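S-M checkpoint control protein rad4 (Schizosaccharomyces pombe, PDB 4BMD) acts as an essential adaptor in DNA replication and in the checkpoint coupling S and M phases, its third and fourth BRCT domains forming the fragment here. Local coordinates at residues 175-178 with 179-183; 161-164 with 165-169; 31-34 with 35-39. All blocks are in the same frame, centred on the assembly; numbering follows the deposited sequence.

Contact 1: residues 175-178 with 179-183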
loop_
_atom_site.group_PDB
_atom_site.type_symbol
_atom_site.label_atom_id
_atom_site.label_comp_id
_atom_site.label_asym_id
_atom_site.label_seq_id
_atom_site.Cartn_x
_atom_site.Cartn_y
_atom_site.Cartn_z
ATOM N N GLY A 175 16.444 1.692 2.559
ATOM C CA GLY A 175 15.737 2.243 1.416
ATOM C C GLY A 175 14.413 1.532 1.200
ATOM O O GLY A 175 14.294 0.338 1.468
ATOM N N VAL A 176 13.419 2.264 0.707
ATOM C CA VAL A 176 12.064 1.735 0.577
ATOM C C VAL A 176 11.960 0.600 -0.447
ATOM O O VAL A 176 11.058 -0.236 -0.364
ATOM C CB VAL A 176 11.050 2.855 0.233
ATOM C CG1 VAL A 176 11.268 3.363 -1.184
ATOM C CG2 VAL A 176 9.620 2.368 0.419
ATOM N N ALA A 177 12.893 0.565 -1.398
ATOM C CA ALA A 177 12.903 -0.476 -2.427
ATOM C C ALA A 177 12.874 -1.870 -1.808
ATOM O O ALA A 177 12.261 -2.789 -2.351
ATOM C CB ALA A 177 14.117 -0.320 -3.332
ATOM N N TRP A 178 13.534 -2.010 -0.664
ATOM C CA TRP A 178 13.508 -3.245 0.108
ATOM C C TRP A 178 12.079 -3.688 0.414
ATOM O O TRP A 178 11.743 -4.865 0.275
ATOM C CB TRP A 178 14.291 -3.061 1.407
ATOM C CG TRP A 178 14.060 -4.139 2.418
ATOM C CD1 TRP A 178 14.588 -5.396 2.412
ATOM C CD2 TRP A 178 13.248 -4.051 3.595
ATOM N NE1 TRP A 178 14.152 -6.098 3.508
ATOM C CE2 TRP A 178 13.328 -5.295 4.251
ATOM C CE3 TRP A 178 12.460 -3.042 4.155
ATOM C CZ2 TRP A 178 12.650 -5.557 5.439
ATOM C CZ3 TRP A 178 11.785 -3.306 5.336
ATOM C CH2 TRP A 178 11.886 -4.553 5.964
ATOM N N LEU A 179 11.238 -2.743 0.819
ATOM C CA LEU A 179 9.854 -3.061 1.148
ATOM C C LEU A 179 9.019 -3.342 -0.096
ATOM O O LEU A 179 8.193 -4.255 -0.097
ATOM C CB LEU A 179 9.211 -1.942 1.969
ATOM C CG LEU A 179 7.745 -2.190 2.333
ATOM C CD1 LEU A 179 7.603 -3.456 3.171
ATOM C CD2 LEU A 179 7.154 -0.995 3.053
ATOM N N TRP A 180 9.230 -2.560 -1.152
ATOM C CA TRP A 180 8.511 -2.786 -2.402
ATOM C C TRP A 180 8.843 -4.163 -2.971
ATOM O O TRP A 180 7.976 -4.837 -3.528
ATOM C CB TRP A 180 8.822 -1.703 -3.442
ATOM C CG TRP A 180 8.455 -0.294 -3.045
ATOM C CD1 TRP A 180 9.227 0.822 -3.205
ATOM C CD2 TRP A 180 7.232 0.152 -2.435
ATOM N NE1 TRP A 180 8.564 1.930 -2.739
ATOM C CE2 TRP A 180 7.339 1.546 -2.258
ATOM C CE3 TRP A 180 6.060 -0.490 -2.022
ATOM C CZ2 TRP A 180 6.321 2.307 -1.685
ATOM C CZ3 TRP A 180 5.051 0.267 -1.451
ATOM C CH2 TRP A 180 5.188 1.651 -1.289
ATOM N N ASN A 181 10.098 -4.575 -2.826
ATOM C CA ASN A 181 10.529 -5.891 -3.283
ATOM C C ASN A 181 9.825 -7.013 -2.528
ATOM O O ASN A 181 9.474 -8.036 -3.110
ATOM C CB ASN A 181 12.045 -6.046 -3.156
ATOM C CG ASN A 181 12.803 -5.139 -4.105
ATOM O OD1 ASN A 181 12.296 -4.764 -5.162
ATOM N ND2 ASN A 181 14.027 -4.781 -3.730
ATOM N N ILE A 182 9.624 -6.814 -1.230
ATOM C CA ILE A 182 8.909 -7.786 -0.409
ATOM C C ILE A 182 7.439 -7.857 -0.817
ATOM O O ILE A 182 6.882 -8.943 -0.979
ATOM C CB ILE A 182 9.019 -7.445 1.091
ATOM C CG1 ILE A 182 10.472 -7.568 1.555
ATOM C CG2 ILE A 182 8.116 -8.350 1.920
ATOM C CD1 ILE A 182 10.663 -7.322 3.034
ATOM N N ILE A 183 6.823 -6.692 -0.989
ATOM C CA ILE A 183 5.424 -6.603 -1.396
ATOM C C ILE A 183 5.190 -7.255 -2.755
ATOM O O ILE A 183 4.272 -8.059 -2.918
ATOM C CB ILE A 183 4.956 -5.134 -1.461
ATOM C CG1 ILE A 183 4.947 -4.513 -0.066
ATOM C CG2 ILE A 183 3.575 -5.038 -2.083
ATOM C CD1 ILE A 183 3.980 -5.172 0.880
#
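Ile182 lays the end of its side chain over one face of the Trp178 indole, one turn apart on helix 177-185, the helix of the fourth BRCT domain that follows directly on strand 172-175. Trp178 occupies the place of the family's signature tryptophan, and this is the tight half of the contact. Its CG lies anti to the backbone N (chi1 166°), which holds the indole beside its own carbonyl carbon, where Ile182 CD1 sits 3.4 Å above the ring plane, displaced toward the rim. Ile189 O accepts the hydrogen of Trp178 NE1, while Ile146 and Leu148 of the central sheet pack against the same side chain. Leu179 is buried too, reaching Leu125, Leu129 and Phe107.

The looser half carries Ala177, Trp180 and Asn181, all partly exposed. Trp180 still has a good neighbour in Val176, whose CG2 is 3.2 Å above the indole plane and 3.4 Å from Trp180 NE1; a bound MES molecule, about 3 Å from the Trp180 side chain, lies nearby. Asn181 is less well engaged, since its ND2 lies 3.0 Å from Ala177 O at an angle too poor for a hydrogen bond. At the start of the helix Val176 O takes two backbone donors: Trp180 N at 3.1 Å, and Leu179 N at 2.8 Å, a weak bond bent to 126°.

Contact 2: residues 161-164 with 165-169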
loop_
_atom_site.group_PDB
_atom_site.type_symbol
_atom_site.label_atom_id
_atom_site.label_comp_id
_atom_site.label_asym_id
_atom_site.label_seq_id
_atom_site.Cartn_x
_atom_site.Cartn_y
_atom_site.Cartn_z
ATOM N N PHE A 161 18.232 14.666 8.776
ATOM C CA PHE A 161 18.401 14.696 10.227
ATOM C C PHE A 161 18.094 13.333 10.831
ATOM O O PHE A 161 18.854 12.822 11.654
ATOM C CB PHE A 161 17.486 15.745 10.862
ATOM C CG PHE A 161 17.948 17.158 10.662
ATOM C CD1 PHE A 161 19.261 17.432 10.316
ATOM C CD2 PHE A 161 17.068 18.216 10.827
ATOM C CE1 PHE A 161 19.687 18.733 10.134
ATOM C CE2 PHE A 161 17.487 19.521 10.646
ATOM C CZ PHE A 161 18.799 19.779 10.301
ATOM N N LYS A 162 16.971 12.753 10.418
ATOM C CA LYS A 162 16.537 11.459 10.929
ATOM C C LYS A 162 17.544 10.364 10.603
ATOM O O LYS A 162 17.770 9.462 11.409
ATOM C CB LYS A 162 15.158 11.095 10.374
ATOM C CG LYS A 162 14.034 11.993 10.866
ATOM C CD LYS A 162 12.692 11.566 10.295
ATOM C CE LYS A 162 11.569 12.461 10.792
ATOM N NZ LYS A 162 10.250 12.074 10.219
ATOM N N ILE A 163 18.147 10.450 9.422
ATOM C CA ILE A 163 19.154 9.482 9.003
ATOM C C ILE A 163 20.384 9.547 9.904
ATOM O O ILE A 163 20.887 8.518 10.357
ATOM C CB ILE A 163 19.563 9.696 7.531
ATOM C CG1 ILE A 163 18.394 9.354 6.605
ATOM C CG2 ILE A 163 20.776 8.851 7.180
ATOM C CD1 ILE A 163 18.678 9.597 5.138
ATOM N N GLN A 164 20.852 10.763 10.171
ATOM C CA GLN A 164 22.003 10.975 11.045
ATOM C C GLN A 164 21.736 10.463 12.456
ATOM O O GLN A 164 22.574 9.777 13.042
ATOM C CB GLN A 164 22.380 12.457 11.085
ATOM C CG GLN A 164 22.838 13.016 9.748
ATOM C CD GLN A 164 22.971 14.530 9.759
ATOM O OE1 GLN A 164 23.334 15.140 8.751
ATOM N NE2 GLN A 164 22.673 15.144 10.900
ATOM N N HIS A 165 20.566 10.795 12.994
ATOM C CA HIS A 165 20.168 10.330 14.318
ATOM C C HIS A 165 20.057 8.810 14.368
ATOM O O HIS A 165 20.521 8.179 15.317
ATOM C CB HIS A 165 18.838 10.959 14.736
ATOM C CG HIS A 165 18.959 12.373 15.210
ATOM N ND1 HIS A 165 20.034 12.821 15.946
ATOM C CD2 HIS A 165 18.138 13.439 15.054
ATOM C CE1 HIS A 165 19.871 14.103 16.224
ATOM N NE2 HIS A 165 18.729 14.502 15.693
ATOM N N ALA A 166 19.438 8.231 13.343
ATOM C CA ALA A 166 19.274 6.783 13.263
ATOM C C ALA A 166 20.627 6.083 13.214
ATOM O O ALA A 166 20.805 5.016 13.801
ATOM C CB ALA A 166 18.437 6.407 12.052
ATOM N N THR A 167 21.577 6.694 12.514
ATOM C CA THR A 167 22.925 6.150 12.421
ATOM C C THR A 167 23.608 6.149 13.786
ATOM O O THR A 167 24.236 5.162 14.172
ATOM C CB THR A 167 23.778 6.939 11.411
ATOM O OG1 THR A 167 23.184 6.844 10.111
ATOM C CG2 THR A 167 25.191 6.380 11.353
ATOM N N GLU A 168 23.470 7.251 14.516
ATOM C CA GLU A 168 24.047 7.366 15.852
ATOM C C GLU A 168 23.372 6.418 16.837
ATOM O O GLU A 168 24.028 5.833 17.699
ATOM C CB GLU A 168 23.933 8.800 16.369
ATOM C CG GLU A 168 24.676 9.831 15.540
ATOM C CD GLU A 168 24.498 11.240 16.073
ATOM O OE1 GLU A 168 24.056 11.385 17.233
ATOM O OE2 GLU A 168 24.794 12.201 15.333
ATOM N N TRP A 169 22.059 6.270 16.704
ATOM C CA TRP A 169 21.277 5.472 17.643
ATOM C C TRP A 169 21.200 4.007 17.226
ATOM O O TRP A 169 20.436 3.232 17.802
ATOM C CB TRP A 169 19.871 6.055 17.785
ATOM C CG TRP A 169 19.865 7.475 18.257
ATOM C CD1 TRP A 169 20.873 8.125 18.907
ATOM C CD2 TRP A 169 18.808 8.428 18.102
ATOM N NE1 TRP A 169 20.506 9.421 19.174
ATOM C CE2 TRP A 169 19.243 9.634 18.689
ATOM C CE3 TRP A 169 17.533 8.379 17.529
ATOM C CZ2 TRP A 169 18.449 10.778 18.720
ATOM C CZ3 TRP A 169 16.748 9.517 17.558
ATOM C CH2 TRP A 169 17.210 10.700 18.150
#
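Thr167 turns its hydroxyl back onto the carbonyl of Ile163, one helical turn earlier. With OG1 anti to its own carbonyl carbon (chi1 -61°), the side chain leans toward the preceding turn, and OG1 donates to Ile163 O at 2.9 Å from above the carbonyl plane. Thr167 N reaches the same oxygen at 2.9 Å from the opposite face, so two donors of one residue grip a single acceptor. His165 leans back likewise: its ring stands obliquely to the Phe161 carbonyl, with CD2 3.5 Å from Phe161 O, and that oxygen also receives a nearly straight bond from His165 N. Glu168 runs out extended, its CG 3.3 Å from Gln164 O, on the exposed side. The inward side is different. Ala166 is buried, its CB 3.2 Å from Lys162 O, and it meets Leu147 and Val171; the extended Lys162 also packs on Leu147, its NZ hydrogen-bonded to His113. Just past the last turn, the Trp169 ring has His165 O 3.0 Å above one face, displaced toward the rim. Residues 161-168 make up the later two turns or so of helix 157-168, the connecting helix of a beta-alpha-beta crossover from strand 146-149 to strand 172-175 in the BRCT fold.

Contact 3: residues 31-34 with 35-39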
loop_
_atom_site.group_PDB
_atom_site.type_symbol
_atom_site.label_atom_id
_atom_site.label_comp_id
_atom_site.label_asym_id
_atom_site.label_seq_id
_atom_site.Cartn_x
_atom_site.Cartn_y
_atom_site.Cartn_z
ATOM N N LEU A 31 -18.548 2.501 -0.353
ATOM C CA LEU A 31 -17.769 2.355 -1.573
ATOM C C LEU A 31 -18.655 2.542 -2.801
ATOM O O LEU A 31 -18.207 3.040 -3.834
ATOM C CB LEU A 31 -17.097 0.982 -1.605
ATOM C CG LEU A 31 -15.976 0.757 -2.618
ATOM C CD1 LEU A 31 -14.853 1.760 -2.405
ATOM C CD2 LEU A 31 -15.454 -0.667 -2.508
ATOM N N HIS A 32 -19.919 2.143 -2.675
ATOM C CA HIS A 32 -20.883 2.284 -3.761
ATOM C C HIS A 32 -21.151 3.753 -4.057
ATOM O O HIS A 32 -21.187 4.165 -5.216
ATOM C CB HIS A 32 -22.196 1.577 -3.413
ATOM C CG HIS A 32 -23.171 1.517 -4.547
ATOM N ND1 HIS A 32 -23.302 0.410 -5.358
ATOM C CD2 HIS A 32 -24.064 2.426 -5.004
ATOM C CE1 HIS A 32 -24.233 0.641 -6.267
ATOM N NE2 HIS A 32 -24.711 1.857 -6.074
ATOM N N LYS A 33 -21.337 4.536 -2.998
ATOM C CA LYS A 33 -21.614 5.961 -3.129
ATOM C C LYS A 33 -20.432 6.707 -3.741
ATOM O O LYS A 33 -20.611 7.590 -4.581
ATOM C CB LYS A 33 -21.962 6.562 -1.765
ATOM C CG LYS A 33 -22.232 8.057 -1.796
ATOM C CD LYS A 33 -22.539 8.597 -0.410
ATOM C CE LYS A 33 -22.786 10.097 -0.449
ATOM N NZ LYS A 33 -23.917 10.449 -1.351
ATOM N N CYS A 34 -19.227 6.341 -3.316
ATOM C CA CYS A 34 -18.014 6.984 -3.807
ATOM C C CYS A 34 -17.839 6.793 -5.311
ATOM O O CYS A 34 -17.481 7.729 -6.022
ATOM C CB CYS A 34 -16.784 6.464 -3.059
ATOM S SG CYS A 34 -16.728 6.918 -1.309
ATOM N N LEU A 35 -18.098 5.580 -5.788
ATOM C CA LEU A 35 -17.979 5.278 -7.210
ATOM C C LEU A 35 -19.120 5.895 -8.014
ATOM O O LEU A 35 -18.913 6.386 -9.125
ATOM C CB LEU A 35 -17.937 3.764 -7.434
ATOM C CG LEU A 35 -16.648 3.040 -7.041
ATOM C CD1 LEU A 35 -16.861 1.538 -7.046
ATOM C CD2 LEU A 35 -15.511 3.420 -7.979
ATOM N N SER A 36 -20.320 5.871 -7.443
ATOM C CA SER A 36 -21.505 6.388 -8.120
ATOM C C SER A 36 -21.450 7.903 -8.296
ATOM O O SER A 36 -21.875 8.430 -9.325
ATOM C CB SER A 36 -22.773 5.995 -7.357
ATOM O OG SER A 36 -22.894 4.587 -7.264
ATOM N N ASP A 37 -20.924 8.598 -7.293
ATOM C CA ASP A 37 -20.818 10.053 -7.344
ATOM C C ASP A 37 -19.712 10.513 -8.290
ATOM O O ASP A 37 -19.542 11.708 -8.522
ATOM C CB ASP A 37 -20.587 10.633 -5.945
ATOM C CG ASP A 37 -21.763 10.402 -5.015
ATOM O OD1 ASP A 37 -22.877 10.136 -5.515
ATOM O OD2 ASP A 37 -21.573 10.495 -3.784
ATOM N N ASN A 38 -18.962 9.557 -8.829
ATOM C CA ASN A 38 -17.891 9.865 -9.767
ATOM C C ASN A 38 -18.160 9.305 -11.160
ATOM O O ASN A 38 -17.243 9.160 -11.968
ATOM C CB ASN A 38 -16.546 9.363 -9.236
ATOM C CG ASN A 38 -16.084 10.124 -8.009
ATOM O OD1 ASN A 38 -15.375 11.125 -8.117
ATOM N ND2 ASN A 38 -16.485 9.655 -6.834
ATOM N N GLY A 39 -19.424 8.995 -11.430
ATOM C CA GLY A 39 -19.837 8.541 -12.746
ATOM C C GLY A 39 -19.644 7.055 -12.984
ATOM O O GLY A 39 -19.856 6.566 -14.094
#
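Ser36 OG and Asp37 CG each stand anti to their own carbonyl carbon (chi1 -60° and -65°), leaning back on His32 and Lys33 one turn earlier in helix 25-36 of the third BRCT domain, where a Schellman motif closes the helix. Ser36 OG donates to His32 O at 2.7 Å from above the carbonyl plane, and Ser36 N reaches that oxygen at 2.9 Å from the opposite face. The hydroxyl also sits obliquely to the imidazole, with His32 CD2 3.3 Å from Ser36 OG. An alanine here removes the hydroxyl, which would probably leave His32 O with one donor fewer and the imidazole without its polar neighbour. Next to this pair, Lys33 crosses Asp37: its chain is extended as far as CE and then bends (chi4 59°), bringing NZ to 3.4 Å from Asp37 OD2 in a salt bridge whose hydrogen bond is weak. Both residues are exposed. Leu31 and Leu35 face the other way, packing on Leu20 of strand 17-20 and Ile77 of helix 74-82. Asn38 ND2 is modelled only 2.3 Å from Cys34 O, too short to be relied on in detail. Gly39, with positive phi, is the C-prime residue: Gly40 N turns back to Leu35 O, and Gly39 N lies 3.3 Å from Ser36 O.

How the contacts relate
Contact 1 is the core member of the set, an aromatic and aliphatic packing at the start of helix 177-185. Contact 2 lies on the surface and contact 3 is partly buried; in both, a hydroxyl bonds back to a carbonyl near the end of a helix. Contacts 1 and 2 share the fourth BRCT domain, where strand 172-175 connects their two helices; their centres are 20 Å apart and they do not touch. Contact 3 belongs to the third domain, across the centre of the chain, about 44 Å from contact 2 between centres. It alone has a salt bridge between its two segments, and a glycine in the C-prime position follows its helix.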